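Local coordinates for protein citrate lyase (Yersinia pestis, PDB 3QLL) that probably acts as a magnesium-dependent lyase resembling the beta subunit of citrate lyase, built on an eight-stranded parallel beta/alpha barrel, at residues 144-147 with 148-152; 168-171 with 172-175. One frame throughout, in Å; residues are numbered along the deposited sequence.

Interaction 1 of 2, residues 144-147 with 148-152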
# COMPACT_ATOMS: atom_id res chain seq x y z
N LEU A 144 -23.66 -1.02 -2.31
CA LEU A 144 -24.24 -0.36 -1.15
C LEU A 144 -25.42 0.53 -1.57
O LEU A 144 -26.40 0.65 -0.85
CB LEU A 144 -23.18 0.44 -0.40
CG LEU A 144 -22.07 -0.41 0.19
CD1 LEU A 144 -21.14 0.49 0.98
CD2 LEU A 144 -22.71 -1.49 1.09
N GLN A 145 -25.33 1.17 -2.73
CA GLN A 145 -26.41 2.08 -3.12
C GLN A 145 -27.70 1.36 -3.47
O GLN A 145 -28.78 1.83 -3.12
CB GLN A 145 -25.97 2.97 -4.29
CG GLN A 145 -24.87 3.87 -3.83
CD GLN A 145 -23.98 4.44 -4.94
OE1 GLN A 145 -24.01 4.00 -6.09
NE2 GLN A 145 -23.14 5.40 -4.56
N ILE A 146 -27.56 0.19 -4.06
CA ILE A 146 -28.66 -0.71 -4.34
C ILE A 146 -29.41 -1.10 -3.07
O ILE A 146 -30.63 -1.01 -3.03
CB ILE A 146 -28.18 -1.96 -5.06
CG1 ILE A 146 -27.68 -1.61 -6.46
CG2 ILE A 146 -29.31 -2.96 -5.17
CD1 ILE A 146 -27.08 -2.79 -7.21
N LEU A 147 -28.68 -1.56 -2.07
CA LEU A 147 -29.25 -1.89 -0.76
C LEU A 147 -29.94 -0.69 -0.12
O LEU A 147 -31.06 -0.83 0.43
CB LEU A 147 -28.19 -2.43 0.17
CG LEU A 147 -28.09 -3.93 0.19
CD1 LEU A 147 -27.16 -4.31 1.33
CD2 LEU A 147 -29.45 -4.62 0.33
N ASP A 148 -29.24 0.45 -0.16
CA ASP A 148 -29.76 1.71 0.32
C ASP A 148 -31.14 2.02 -0.29
O ASP A 148 -32.11 2.19 0.45
CB ASP A 148 -28.74 2.84 0.03
CG ASP A 148 -29.16 4.22 0.58
OD1 ASP A 148 -30.17 4.28 1.30
OD2 ASP A 148 -28.49 5.25 0.31
N ARG A 149 -31.24 2.03 -1.62
CA ARG A 149 -32.52 2.31 -2.30
C ARG A 149 -33.59 1.24 -2.00
O ARG A 149 -34.76 1.56 -1.85
CB ARG A 149 -32.34 2.46 -3.82
CG ARG A 149 -31.60 3.71 -4.26
CD ARG A 149 -30.89 3.42 -5.58
NE ARG A 149 -30.07 4.53 -6.02
CZ ARG A 149 -29.08 4.41 -6.90
NH1 ARG A 149 -28.79 3.22 -7.42
NH2 ARG A 149 -28.39 5.49 -7.24
N LEU A 150 -33.19 -0.03 -1.93
CA LEU A 150 -34.14 -1.07 -1.62
C LEU A 150 -34.80 -0.89 -0.27
O LEU A 150 -35.98 -1.18 -0.12
CB LEU A 150 -33.47 -2.45 -1.67
CG LEU A 150 -33.23 -2.88 -3.11
CD1 LEU A 150 -32.47 -4.20 -3.12
CD2 LEU A 150 -34.55 -2.91 -3.92
N MSE A 151 -34.07 -0.37 0.69
CA MSE A 151 -34.61 -0.19 2.02
C MSE A 151 -35.00 1.24 2.39
O MSE A 151 -35.26 1.53 3.56
CB MSE A 151 -33.66 -0.79 3.03
CG MSE A 151 -33.71 -2.29 2.97
SE MSE A 151 -32.43 -2.96 4.17
CE MSE A 151 -30.90 -1.98 3.47
N MSE A 152 -35.08 2.12 1.39
CA MSE A 152 -35.48 3.50 1.61
C MSE A 152 -36.93 3.54 2.11
O MSE A 152 -37.29 4.37 2.95
CB MSE A 152 -35.31 4.34 0.34
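The carbonyl O of Gln-145 accepts the backbone N of Arg-149 at 2.9 Å in a nearly straight bond (N-H...O 169°), and the CB, CG and CD of Arg-149 run past that same oxygen. This is the regular i to i+4 pattern of an alpha helix, repeated from Asp-148 N to Leu-144 O and from Leu-150 N to Ile-146 O. The last of the series, Met-151 N to Leu-147 O, is longer at 3.1 Å and more bent (143°), consistent with Met-151 being first to leave helical backbone angles. The side chain of Arg-149 is extended from CG to NE and turns back along the helix, so that CB of Gln-145 lies over one face of the guanidinium, toward its rim, 4.2 Å from NH1. One turn apart, Ile-146 and Leu-150 lie side by side and point the same way. With CG2 of Ile-146 anti to its own backbone N, this methyl meets CD1 of Leu-150 at 4.0 Å, while CG of Leu-150 passes 3.2 Å from the Ile-146 O. Selenomethionine Met-151 folds at its last torsion (chi3 -54°), which swings CE back to within 3.3 Å of the Leu-147 O and 4.3 Å of the Leu-147 CB. The polar ends look elsewhere: Asp-148 OD2 is hydrogen-bonded to Thr-180 OG1, and Gln-145 NE2 gives a hydrogen bond to Ala-179 O. Helix 141-150 packs against the outside of the barrel, Leu-147 resting on Leu-133 and Leu-135 of strand 132-135 and on Leu-160 of strand 159-164. Met-151 also touches Leu-133 and Leu-160, whereas Leu-150 and Leu-147 share Ile-120 of the neighbouring helix 114-125.

Interaction 2 of 2, residues 168-171 with 172-175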
# COMPACT_ATOMS: atom_id res chain seq x y z
N ARG A 168 -11.06 -7.20 -5.71
CA ARG A 168 -11.92 -6.23 -6.37
C ARG A 168 -12.52 -5.19 -5.38
O ARG A 168 -12.46 -3.97 -5.64
CB ARG A 168 -13.02 -6.98 -7.10
CG ARG A 168 -13.82 -6.22 -8.11
CD ARG A 168 -14.87 -7.14 -8.75
NE ARG A 168 -14.33 -7.96 -9.83
CZ ARG A 168 -14.19 -7.51 -11.08
NH1 ARG A 168 -14.53 -6.25 -11.36
NH2 ARG A 168 -13.70 -8.29 -12.04
N GLY A 169 -13.00 -5.67 -4.23
CA GLY A 169 -13.48 -4.79 -3.18
C GLY A 169 -12.40 -3.86 -2.65
O GLY A 169 -12.64 -2.66 -2.48
N LEU A 170 -11.22 -4.40 -2.38
CA LEU A 170 -10.12 -3.59 -1.88
C LEU A 170 -9.72 -2.48 -2.87
O LEU A 170 -9.49 -1.34 -2.46
CB LEU A 170 -8.91 -4.48 -1.60
CG LEU A 170 -7.74 -3.72 -0.96
CD1 LEU A 170 -8.13 -3.15 0.38
CD2 LEU A 170 -6.58 -4.68 -0.83
N ASN A 171 -9.63 -2.80 -4.16
CA ASN A 171 -9.26 -1.79 -5.17
C ASN A 171 -10.31 -0.68 -5.31
O ASN A 171 -10.02 0.39 -5.82
CB ASN A 171 -8.94 -2.44 -6.54
CG ASN A 171 -7.60 -3.14 -6.52
OD1 ASN A 171 -6.75 -2.83 -5.70
ND2 ASN A 171 -7.40 -4.08 -7.41
N ALA A 172 -11.54 -0.96 -4.90
CA ALA A 172 -12.58 0.05 -4.97
C ALA A 172 -12.92 0.58 -3.58
O ALA A 172 -13.97 1.19 -3.42
CB ALA A 172 -13.83 -0.52 -5.65
N VAL A 173 -12.06 0.34 -2.58
CA VAL A 173 -12.46 0.62 -1.19
C VAL A 173 -12.75 2.11 -0.94
O VAL A 173 -13.64 2.45 -0.17
CB VAL A 173 -11.47 0.03 -0.12
CG1 VAL A 173 -10.17 0.84 -0.01
CG2 VAL A 173 -12.16 -0.06 1.24
N GLU A 174 -12.01 2.98 -1.61
CA GLU A 174 -12.24 4.41 -1.48
C GLU A 174 -13.65 4.77 -1.95
O GLU A 174 -14.37 5.50 -1.28
CB GLU A 174 -11.16 5.23 -2.22
CG GLU A 174 -9.75 5.00 -1.60
CD GLU A 174 -9.15 3.62 -1.95
OE1 GLU A 174 -9.59 3.02 -2.95
OE2 GLU A 174 -8.23 3.15 -1.23
N SER A 175 -14.07 4.25 -3.09
CA SER A 175 -15.39 4.59 -3.58
C SER A 175 -16.52 3.92 -2.78
O SER A 175 -17.60 4.52 -2.70
CB SER A 175 -15.51 4.30 -5.09
OG SER A 175 -15.67 2.95 -5.43
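Val-173 and Leu-170 meet at a break between two short helices, 167-171 and 173-177, which follow strand 159-164 of the TIM-type barrel. From the Val-173 backbone, CB sits 3.4 Å from the Leu-170 O and a little farther from the Gly-169 O. The branch CG1, placed between backbone N and carbonyl carbon (chi1 75°), comes to 3.3 Å from the same Leu-170 O and also lies 4.5 Å from CD1 of Leu-170, a loose apolar touch. The valine side chain also packs on helix 203-220, against Arg-212, Leu-213 and Ala-216, and Leu-170 lies on Ala-209 of that helix. The backbone marks the break: Val-173 N bonds to Leu-170 O at 3.1 Å, a three-residue step with the donor standing above the carbonyl plane, 70° out of it. Ala-172 N instead divides itself between Arg-168 O and Gly-169 O, both weak bonds with N-H...O angles near 133°, while the Ala-172 CB lies 3.7 Å from the Arg-168 O. Arg-212 ties both sides of the break to helix 203-220: its NH1 forms a hydrogen bond with Asn-171 OD1, and its NE a salt bridge with Glu-174 OE2 that probably favours the ionised glutamate. Asn-171 also packs on Met-219 of a second subunit, which places the turn beside a subunit interface. At the start of the next helix Ala-172 holds the N-cap position, and Ser-175 OG donates a hydrogen bond to the Ala-172 O at 3.2 Å.

Overall arrangement
Interaction 1 comes first along the chain and interaction 2 follows it, with strand 159-164 between them. The first lies within helix 141-150, the second at the junction of helices 167-171 and 173-177, so both belong to the helical layer around the eight-stranded parallel barrel. Their centres are 19 Å apart and their nearest atoms about 6 Å apart, without touching. Interaction 2 is the one that meets the second subunit, and it lies nearer the probable active site: Gly-169 is about 8 Å from the side chain of Glu-165, predicted to bind magnesium and the substrate, against about 11 Å for the side chain of Leu-144.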